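Fructokinase (Vibrio cholerae serotype O1, PDB 5EYN) catalyses the ATP-dependent phosphorylation of fructose, as a fructokinase of the PfkB (ribokinase-like) family of carbohydrate kinases. Local coordinates at residues L40-A48 against F72-L80; D122-F133 against A147-A158. All blocks are in the same frame, centred on the assembly; numbering follows the deposited sequence.

Contact 1 of 2, residues L40-A48 against F72-L80; sequences LKCPGGAPA and FGRFMQQTL. With FRU (beta-D-fructofuranose), chain B.
Lys-41 lies over one face of the Phe-75 ring. Its chain runs out with CG anti to the backbone N (chi1 -179°) and bends at chi3. This sets CE above the ring centre, 3.5 Å from the Phe-75 centroid, as a CH-pi contact. NZ follows over the same face in a cation-pi contact, 4.2 Å from that centroid. The opposite face is covered by Thr-79 OG1, which is hydrogen-bonded to Phe-75 O at 2.9 Å. Strand 38-44 edges the four-stranded sheet, which runs on into the second subunit; Lys-41 and Phe-72 also pack on Tyr-39 of that subunit. Pro-43 comes next, beside the ring edge. Its backbone N meets that edge, and its CD is 3.9 Å from Phe-75 CZ. Its CB touches both Met-76 SD, at 3.6 Å, and the CG2 methyl of Thr-79. The Met-76 chain is bent at chi2 and chi3, which carries CE to 3.3 Å from Gly-44 O. Gly-45 N and Ala-46 N hydrogen-bond fructose: Gly-45 N to O4 and Ala-46 N to O1, both at 3.0 Å and nearly straight. Ala-48 CB closes the row against Met-76 CE and Leu-80 CD2. Asp-26, Asp-30, Asn-49, Arg-176 and Asp-266 also hydrogen-bond the sugar. The chemistry is therefore divided: apolar and cation-pi packing faces the helix, while backbone N-H groups at the strand-to-helix turn hold two fructose hydroxyls.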
# COMPACT_ATOMS: atom_id res chain seq x y z
N LEU A 40 11.00 -7.67 0.21
CA LEU A 40 10.75 -8.50 -0.94
C LEU A 40 9.35 -8.21 -1.43
O LEU A 40 8.44 -8.08 -0.62
CB LEU A 40 10.81 -9.97 -0.55
CG LEU A 40 12.19 -10.58 -0.40
CD1 LEU A 40 12.08 -11.90 0.33
CD2 LEU A 40 12.83 -10.76 -1.77
N LYS A 41 9.20 -8.14 -2.74
CA LYS A 41 7.89 -8.00 -3.37
C LYS A 41 7.40 -9.41 -3.67
O LYS A 41 7.79 -10.01 -4.66
CB LYS A 41 8.01 -7.21 -4.66
CG LYS A 41 6.70 -7.00 -5.37
CD LYS A 41 6.85 -6.33 -6.72
CE LYS A 41 7.20 -7.31 -7.80
NZ LYS A 41 7.48 -6.56 -9.05
N CYS A 42 6.57 -9.97 -2.80
CA CYS A 42 6.16 -11.37 -2.91
C CYS A 42 4.69 -11.49 -3.32
O CYS A 42 3.79 -10.84 -2.75
CB CYS A 42 6.33 -12.08 -1.58
SG CYS A 42 8.05 -12.26 -1.10
N PRO A 43 4.41 -12.32 -4.33
CA PRO A 43 3.00 -12.56 -4.66
C PRO A 43 2.35 -13.33 -3.54
O PRO A 43 2.95 -14.23 -2.94
CB PRO A 43 3.09 -13.39 -5.93
CG PRO A 43 4.43 -14.11 -5.83
CD PRO A 43 5.34 -13.15 -5.13
N GLY A 44 1.10 -13.00 -3.26
CA GLY A 44 0.40 -13.61 -2.16
C GLY A 44 -1.09 -13.43 -2.32
O GLY A 44 -1.62 -13.22 -3.42
N GLY A 45 -1.77 -13.56 -1.19
CA GLY A 45 -3.22 -13.54 -1.14
C GLY A 45 -3.71 -14.98 -1.06
O GLY A 45 -3.49 -15.77 -1.97
N ALA A 46 -4.39 -15.33 0.03
CA ALA A 46 -4.66 -16.74 0.32
C ALA A 46 -5.26 -17.52 -0.85
O ALA A 46 -4.75 -18.58 -1.19
CB ALA A 46 -5.51 -16.90 1.56
N PRO A 47 -6.35 -17.04 -1.48
CA PRO A 47 -6.87 -17.87 -2.58
C PRO A 47 -5.91 -17.96 -3.78
O PRO A 47 -5.90 -18.98 -4.47
CB PRO A 47 -8.18 -17.17 -2.95
CG PRO A 47 -8.07 -15.82 -2.43
CD PRO A 47 -7.20 -15.87 -1.22
N ALA A 48 -5.12 -16.93 -4.01
CA ALA A 48 -4.11 -17.00 -5.07
C ALA A 48 -3.04 -18.03 -4.72
O ALA A 48 -2.59 -18.81 -5.56
CB ALA A 48 -3.49 -15.63 -5.30
N PHE A 72 0.88 -3.66 -9.16
CA PHE A 72 0.75 -4.83 -8.31
C PHE A 72 -0.30 -5.80 -8.87
O PHE A 72 -0.12 -7.03 -8.84
CB PHE A 72 0.42 -4.44 -6.87
CG PHE A 72 1.59 -3.91 -6.09
CD1 PHE A 72 2.85 -3.77 -6.67
CD2 PHE A 72 1.43 -3.57 -4.77
CE1 PHE A 72 3.91 -3.28 -5.92
CE2 PHE A 72 2.48 -3.08 -4.03
CZ PHE A 72 3.72 -2.93 -4.60
N GLY A 73 -1.38 -5.26 -9.41
CA GLY A 73 -2.41 -6.10 -9.99
C GLY A 73 -1.89 -6.81 -11.22
O GLY A 73 -2.18 -7.99 -11.43
N ARG A 74 -1.12 -6.09 -12.03
CA ARG A 74 -0.55 -6.70 -13.22
C ARG A 74 0.49 -7.74 -12.83
O ARG A 74 0.63 -8.76 -13.50
CB ARG A 74 0.05 -5.63 -14.13
CG ARG A 74 -1.02 -4.80 -14.81
CD ARG A 74 -0.44 -3.88 -15.86
NE ARG A 74 0.17 -2.70 -15.25
CZ ARG A 74 -0.51 -1.62 -14.87
NH1 ARG A 74 -1.83 -1.55 -15.03
NH2 ARG A 74 0.13 -0.60 -14.32
N PHE A 75 1.22 -7.49 -11.74
CA PHE A 75 2.18 -8.46 -11.23
C PHE A 75 1.47 -9.73 -10.79
O PHE A 75 1.97 -10.83 -11.01
CB PHE A 75 2.96 -7.84 -10.08
CG PHE A 75 3.86 -8.79 -9.35
CD1 PHE A 75 5.01 -9.29 -9.94
CD2 PHE A 75 3.57 -9.15 -8.05
CE1 PHE A 75 5.84 -10.14 -9.24
CE2 PHE A 75 4.41 -9.99 -7.34
CZ PHE A 75 5.54 -10.49 -7.95
N MET A 76 0.30 -9.60 -10.17
CA MET A 76 -0.44 -10.79 -9.76
C MET A 76 -1.02 -11.55 -10.96
O MET A 76 -1.01 -12.78 -10.99
CB MET A 76 -1.52 -10.47 -8.72
CG MET A 76 -0.91 -10.02 -7.38
SD MET A 76 0.35 -11.14 -6.75
CE MET A 76 -0.57 -12.62 -6.51
N GLN A 77 -1.50 -10.82 -11.96
CA GLN A 77 -1.91 -11.47 -13.21
C GLN A 77 -0.75 -12.24 -13.81
O GLN A 77 -0.91 -13.39 -14.24
CB GLN A 77 -2.42 -10.44 -14.21
CG GLN A 77 -2.84 -11.03 -15.55
CD GLN A 77 -3.18 -9.95 -16.57
OE1 GLN A 77 -2.49 -8.94 -16.70
NE2 GLN A 77 -4.28 -10.16 -17.30
N GLN A 78 0.41 -11.60 -13.87
CA GLN A 78 1.60 -12.24 -14.44
C GLN A 78 1.97 -13.49 -13.66
O GLN A 78 2.35 -14.52 -14.23
CB GLN A 78 2.79 -11.27 -14.44
CG GLN A 78 4.02 -11.81 -15.17
CD GLN A 78 3.72 -12.08 -16.62
OE1 GLN A 78 3.32 -11.18 -17.36
NE2 GLN A 78 3.91 -13.32 -17.05
N THR A 79 1.88 -13.39 -12.34
CA THR A 79 2.23 -14.51 -11.48
C THR A 79 1.30 -15.69 -11.75
O THR A 79 1.76 -16.82 -11.94
CB THR A 79 2.16 -14.11 -9.98
OG1 THR A 79 3.13 -13.10 -9.69
CG2 THR A 79 2.39 -15.31 -9.08
N LEU A 80 -0.01 -15.45 -11.76
CA LEU A 80 -0.94 -16.54 -12.03
C LEU A 80 -0.70 -17.15 -13.42
O LEU A 80 -0.75 -18.37 -13.59
CB LEU A 80 -2.39 -16.08 -11.88
CG LEU A 80 -2.76 -15.68 -10.46
CD1 LEU A 80 -4.22 -15.30 -10.45
CD2 LEU A 80 -2.49 -16.75 -9.44
C1 FRU B . -4.48 -12.34 2.99
C2 FRU B . -3.11 -12.85 3.45
C3 FRU B . -1.94 -12.57 2.54
C4 FRU B . -1.09 -13.79 2.63
C5 FRU B . -2.10 -14.84 2.94
C6 FRU B . -1.58 -15.97 3.81
O1 FRU B . -4.91 -13.02 1.86
O2 FRU B . -2.87 -12.26 4.69
O3 FRU B . -1.34 -11.38 2.95
O4 FRU B . -0.42 -14.11 1.45
O5 FRU B . -3.21 -14.23 3.57
O6 FRU B . -2.58 -16.91 4.08

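Contact 2 of 2, residues D122-F133 against A147-A158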
# COMPACT_ATOMS: atom_id res chain seq x y z
N ASP A 122 -10.53 -6.38 -4.70
CA ASP A 122 -11.24 -7.65 -4.53
C ASP A 122 -12.53 -7.49 -3.75
O ASP A 122 -13.44 -8.30 -3.90
CB ASP A 122 -10.31 -8.67 -3.85
CG ASP A 122 -9.67 -8.12 -2.61
OD1 ASP A 122 -10.14 -8.42 -1.50
OD2 ASP A 122 -8.69 -7.35 -2.75
N GLN A 123 -12.61 -6.46 -2.91
CA GLN A 123 -13.81 -6.21 -2.13
C GLN A 123 -14.99 -5.74 -2.99
O GLN A 123 -16.13 -5.69 -2.51
CB GLN A 123 -13.52 -5.18 -1.02
CG GLN A 123 -12.51 -5.68 -0.01
CD GLN A 123 -13.01 -6.90 0.72
OE1 GLN A 123 -13.88 -6.80 1.57
NE2 GLN A 123 -12.47 -8.07 0.39
N PHE A 124 -14.72 -5.47 -4.26
CA PHE A 124 -15.73 -5.00 -5.19
C PHE A 124 -16.15 -6.04 -6.22
O PHE A 124 -16.77 -5.71 -7.23
CB PHE A 124 -15.25 -3.70 -5.83
CG PHE A 124 -15.10 -2.61 -4.82
CD1 PHE A 124 -13.91 -2.41 -4.15
CD2 PHE A 124 -16.19 -1.81 -4.49
CE1 PHE A 124 -13.80 -1.44 -3.19
CE2 PHE A 124 -16.08 -0.84 -3.54
CZ PHE A 124 -14.88 -0.64 -2.89
N LEU A 125 -15.86 -7.30 -5.93
CA LEU A 125 -16.38 -8.42 -6.71
C LEU A 125 -17.89 -8.26 -6.92
O LEU A 125 -18.64 -8.10 -5.96
CB LEU A 125 -16.08 -9.74 -6.01
CG LEU A 125 -16.45 -10.99 -6.80
CD1 LEU A 125 -15.38 -11.29 -7.83
CD2 LEU A 125 -16.64 -12.18 -5.88
N GLN A 126 -18.31 -8.35 -8.18
CA GLN A 126 -19.72 -8.24 -8.55
C GLN A 126 -20.30 -9.59 -8.95
O GLN A 126 -19.57 -10.53 -9.28
CB GLN A 126 -19.89 -7.27 -9.72
CG GLN A 126 -19.41 -5.87 -9.42
CD GLN A 126 -19.55 -4.94 -10.61
OE1 GLN A 126 -20.06 -5.32 -11.66
NE2 GLN A 126 -19.08 -3.71 -10.45
N LEU A 127 -21.63 -9.68 -8.98
CA LEU A 127 -22.28 -10.91 -9.40
C LEU A 127 -21.86 -11.32 -10.80
O LEU A 127 -21.69 -12.50 -11.09
CB LEU A 127 -23.79 -10.78 -9.32
CG LEU A 127 -24.35 -10.68 -7.91
CD1 LEU A 127 -25.83 -10.33 -7.98
CD2 LEU A 127 -24.13 -12.00 -7.17
N SER A 128 -21.66 -10.34 -11.68
CA SER A 128 -21.31 -10.66 -13.06
C SER A 128 -19.86 -11.14 -13.21
O SER A 128 -19.48 -11.57 -14.29
CB SER A 128 -21.54 -9.44 -13.95
OG SER A 128 -20.75 -8.34 -13.55
N ASP A 129 -19.07 -11.06 -12.14
CA ASP A 129 -17.70 -11.57 -12.20
C ASP A 129 -17.65 -13.09 -12.01
O ASP A 129 -16.62 -13.70 -12.24
CB ASP A 129 -16.85 -10.94 -11.10
CG ASP A 129 -16.66 -9.45 -11.27
OD1 ASP A 129 -16.39 -8.79 -10.24
OD2 ASP A 129 -16.74 -8.93 -12.40
N ILE A 130 -18.75 -13.69 -11.59
CA ILE A 130 -18.74 -15.11 -11.28
C ILE A 130 -18.79 -15.89 -12.60
O ILE A 130 -19.65 -15.63 -13.43
CB ILE A 130 -19.94 -15.50 -10.42
CG1 ILE A 130 -19.94 -14.71 -9.11
CG2 ILE A 130 -19.93 -16.99 -10.15
CD1 ILE A 130 -21.26 -14.80 -8.36
N PRO A 131 -17.88 -16.86 -12.80
CA PRO A 131 -17.86 -17.65 -14.04
C PRO A 131 -18.83 -18.81 -13.97
O PRO A 131 -19.42 -19.09 -12.93
CB PRO A 131 -16.42 -18.17 -14.09
CG PRO A 131 -16.04 -18.29 -12.67
CD PRO A 131 -16.74 -17.17 -11.93
N SER A 132 -19.01 -19.48 -15.10
CA SER A 132 -19.90 -20.62 -15.15
C SER A 132 -19.24 -21.80 -14.45
O SER A 132 -18.06 -22.10 -14.69
CB SER A 132 -20.24 -20.97 -16.59
OG SER A 132 -19.06 -21.38 -17.27
N PHE A 133 -20.01 -22.46 -13.59
CA PHE A 133 -19.55 -23.61 -12.84
C PHE A 133 -20.19 -24.87 -13.40
O PHE A 133 -21.23 -24.82 -14.06
CB PHE A 133 -19.97 -23.49 -11.37
CG PHE A 133 -19.35 -22.34 -10.63
CD1 PHE A 133 -18.06 -21.90 -10.89
CD2 PHE A 133 -20.08 -21.69 -9.64
CE1 PHE A 133 -17.51 -20.85 -10.17
CE2 PHE A 133 -19.53 -20.66 -8.93
CZ PHE A 133 -18.25 -20.23 -9.20
N ALA A 147 -15.62 -9.95 3.74
CA ALA A 147 -15.44 -8.87 4.70
C ALA A 147 -16.34 -7.67 4.46
O ALA A 147 -16.84 -7.09 5.42
CB ALA A 147 -13.96 -8.43 4.77
N ASN A 148 -16.48 -7.25 3.20
CA ASN A 148 -17.27 -6.07 2.88
C ASN A 148 -18.08 -6.32 1.64
O ASN A 148 -17.80 -7.22 0.87
CB ASN A 148 -16.38 -4.86 2.66
CG ASN A 148 -15.49 -4.59 3.84
OD1 ASN A 148 -15.92 -4.01 4.85
ND2 ASN A 148 -14.25 -4.99 3.73
N GLN A 149 -19.12 -5.51 1.45
CA GLN A 149 -19.88 -5.54 0.22
C GLN A 149 -19.19 -4.73 -0.85
O GLN A 149 -18.52 -3.75 -0.54
CB GLN A 149 -21.27 -4.94 0.46
CG GLN A 149 -22.08 -5.65 1.52
CD GLN A 149 -22.49 -7.05 1.10
OE1 GLN A 149 -22.18 -7.52 -0.01
NE2 GLN A 149 -23.14 -7.76 2.00
N PRO A 150 -19.41 -5.07 -2.13
CA PRO A 150 -20.29 -6.13 -2.62
C PRO A 150 -19.68 -7.53 -2.62
O PRO A 150 -20.37 -8.50 -2.93
CB PRO A 150 -20.58 -5.69 -4.06
CG PRO A 150 -19.33 -4.98 -4.47
CD PRO A 150 -18.91 -4.23 -3.23
N SER A 151 -18.39 -7.66 -2.32
CA SER A 151 -17.78 -8.98 -2.42
C SER A 151 -18.48 -10.00 -1.54
O SER A 151 -18.63 -11.15 -1.94
CB SER A 151 -16.30 -8.91 -2.08
OG SER A 151 -15.72 -10.20 -2.13
N ARG A 152 -18.92 -9.60 -0.37
CA ARG A 152 -19.54 -10.54 0.55
C ARG A 152 -20.77 -11.20 -0.09
O ARG A 152 -20.84 -12.41 -0.21
CB ARG A 152 -19.91 -9.84 1.87
CG ARG A 152 -20.65 -10.76 2.85
CD ARG A 152 -21.21 -10.04 4.06
NE ARG A 152 -20.21 -9.27 4.80
CZ ARG A 152 -20.49 -8.50 5.84
NH1 ARG A 152 -21.75 -8.38 6.25
NH2 ARG A 152 -19.56 -7.84 6.48
N SER A 153 -21.71 -10.39 -0.54
CA SER A 153 -22.90 -10.93 -1.18
C SER A 153 -22.57 -11.64 -2.49
O SER A 153 -23.18 -12.66 -2.81
CB SER A 153 -23.98 -9.86 -1.37
OG SER A 153 -23.55 -8.75 -2.12
N SER A 154 -21.60 -11.13 -3.25
CA SER A 154 -21.23 -11.80 -4.50
C SER A 154 -20.66 -13.19 -4.24
O SER A 154 -20.93 -14.13 -4.97
CB SER A 154 -20.22 -10.97 -5.30
OG SER A 154 -20.78 -9.74 -5.71
N THR A 155 -19.87 -13.31 -3.19
CA THR A 155 -19.21 -14.55 -2.88
C THR A 155 -20.22 -15.55 -2.34
O THR A 155 -20.20 -16.71 -2.68
CB THR A 155 -18.06 -14.30 -1.89
OG1 THR A 155 -17.08 -13.45 -2.51
CG2 THR A 155 -17.42 -15.59 -1.51
N PHE A 156 -21.14 -15.09 -1.49
CA PHE A 156 -22.21 -15.99 -1.07
C PHE A 156 -23.05 -16.47 -2.26
O PHE A 156 -23.49 -17.62 -2.28
CB PHE A 156 -23.11 -15.36 -0.00
CG PHE A 156 -22.55 -15.45 1.38
CD1 PHE A 156 -22.38 -16.67 1.99
CD2 PHE A 156 -22.24 -14.31 2.10
CE1 PHE A 156 -21.88 -16.75 3.28
CE2 PHE A 156 -21.74 -14.39 3.38
CZ PHE A 156 -21.57 -15.61 3.97
N ALA A 157 -23.27 -15.62 -3.25
CA ALA A 157 -24.00 -16.04 -4.45
C ALA A 157 -23.19 -17.08 -5.20
O ALA A 157 -23.74 -18.06 -5.68
CB ALA A 157 -24.32 -14.85 -5.34
N ALA A 158 -21.88 -16.87 -5.31
CA ALA A 158 -21.03 -17.84 -5.99
C ALA A 158 -21.11 -19.19 -5.30
O ALA A 158 -21.23 -20.22 -5.94
CB ALA A 158 -19.60 -17.36 -6.05
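The amides of Gln-123 and Asn-148 meet almost at right angles, with planes 89° apart. Asn-148 ND2 gives a hydrogen bond to Gln-123 OE1 at 2.8 Å. The acceptor lies near the Asn-148 amide plane, but the donor is tilted 32° from the carbonyl plane of Gln-123. The bend at chi2 of Gln-123 (-63°) swings OE1 toward Asn-148. At its other end, Gln-123 NE2 hydrogen-bonds Asp-122 OD1 and Ile-144 O, so both ends of the amide are held. Asp-122 OD2 is in turn hydrogen-bonded to Ser-120 OG. The Phe-133 ring has Pro-131 O over one face and Ala-158 O at its edge, 3.5 Å from CE2. Phe-124 meets Pro-150 CD obliquely through CD2, and its ring stacks with His-96.

Backbone oxygens of the loop meet the start of helix 151-165. Ser-151 N hydrogen-bonds Gln-123 O at 3.0 Å, from above the carbonyl plane. Pro-150, after a cis peptide bond, lays CD against the same oxygen. Ser-154 OG is 2.7 Å from Leu-125 O and 3.1 Å from Pro-150 O. The Leu-125 and Thr-155 side chains cross at about a right angle, with CD2 against OG1. Further along, Leu-127 CD2 presses on Ala-157 CB at 3.4 Å, a tight fit. Ile-130 CD1 reaches Ser-154 O and Ala-158 CB.

This is the packing of the connection before strand 138-142 on the first turns of helix 151-165. Asp-129 ties the loop to strand 61-68 by a salt bridge with Arg-66. Ala-158 and Pro-131 both touch Phe-64 of that strand, and Phe-133 also reaches Met-162 and Val-165 farther down the helix.

Overall arrangement
The two contacts come in series along the chain: contact 1 closes before contact 2 opens. Their centres are about 20 Å apart, and their nearest atoms are about 8 Å apart without touching. Contact 1 joins strand 38-44, at the edge of the four-stranded sheet, to helix 71-82. Leu-40 continues that sheet into the second subunit. Contact 2 lies beside the nine-stranded sheet. Strand 61-68 of that sheet is a common neighbour, touched by Ala-48 and Leu-80 from contact 1 and by Ala-158 from contact 2. Contact 1 binds fructose directly through the backbone N of Gly-45 and Ala-46. Contact 2 is farther out, with the side chain of Asp-122 about 8 Å from the sugar.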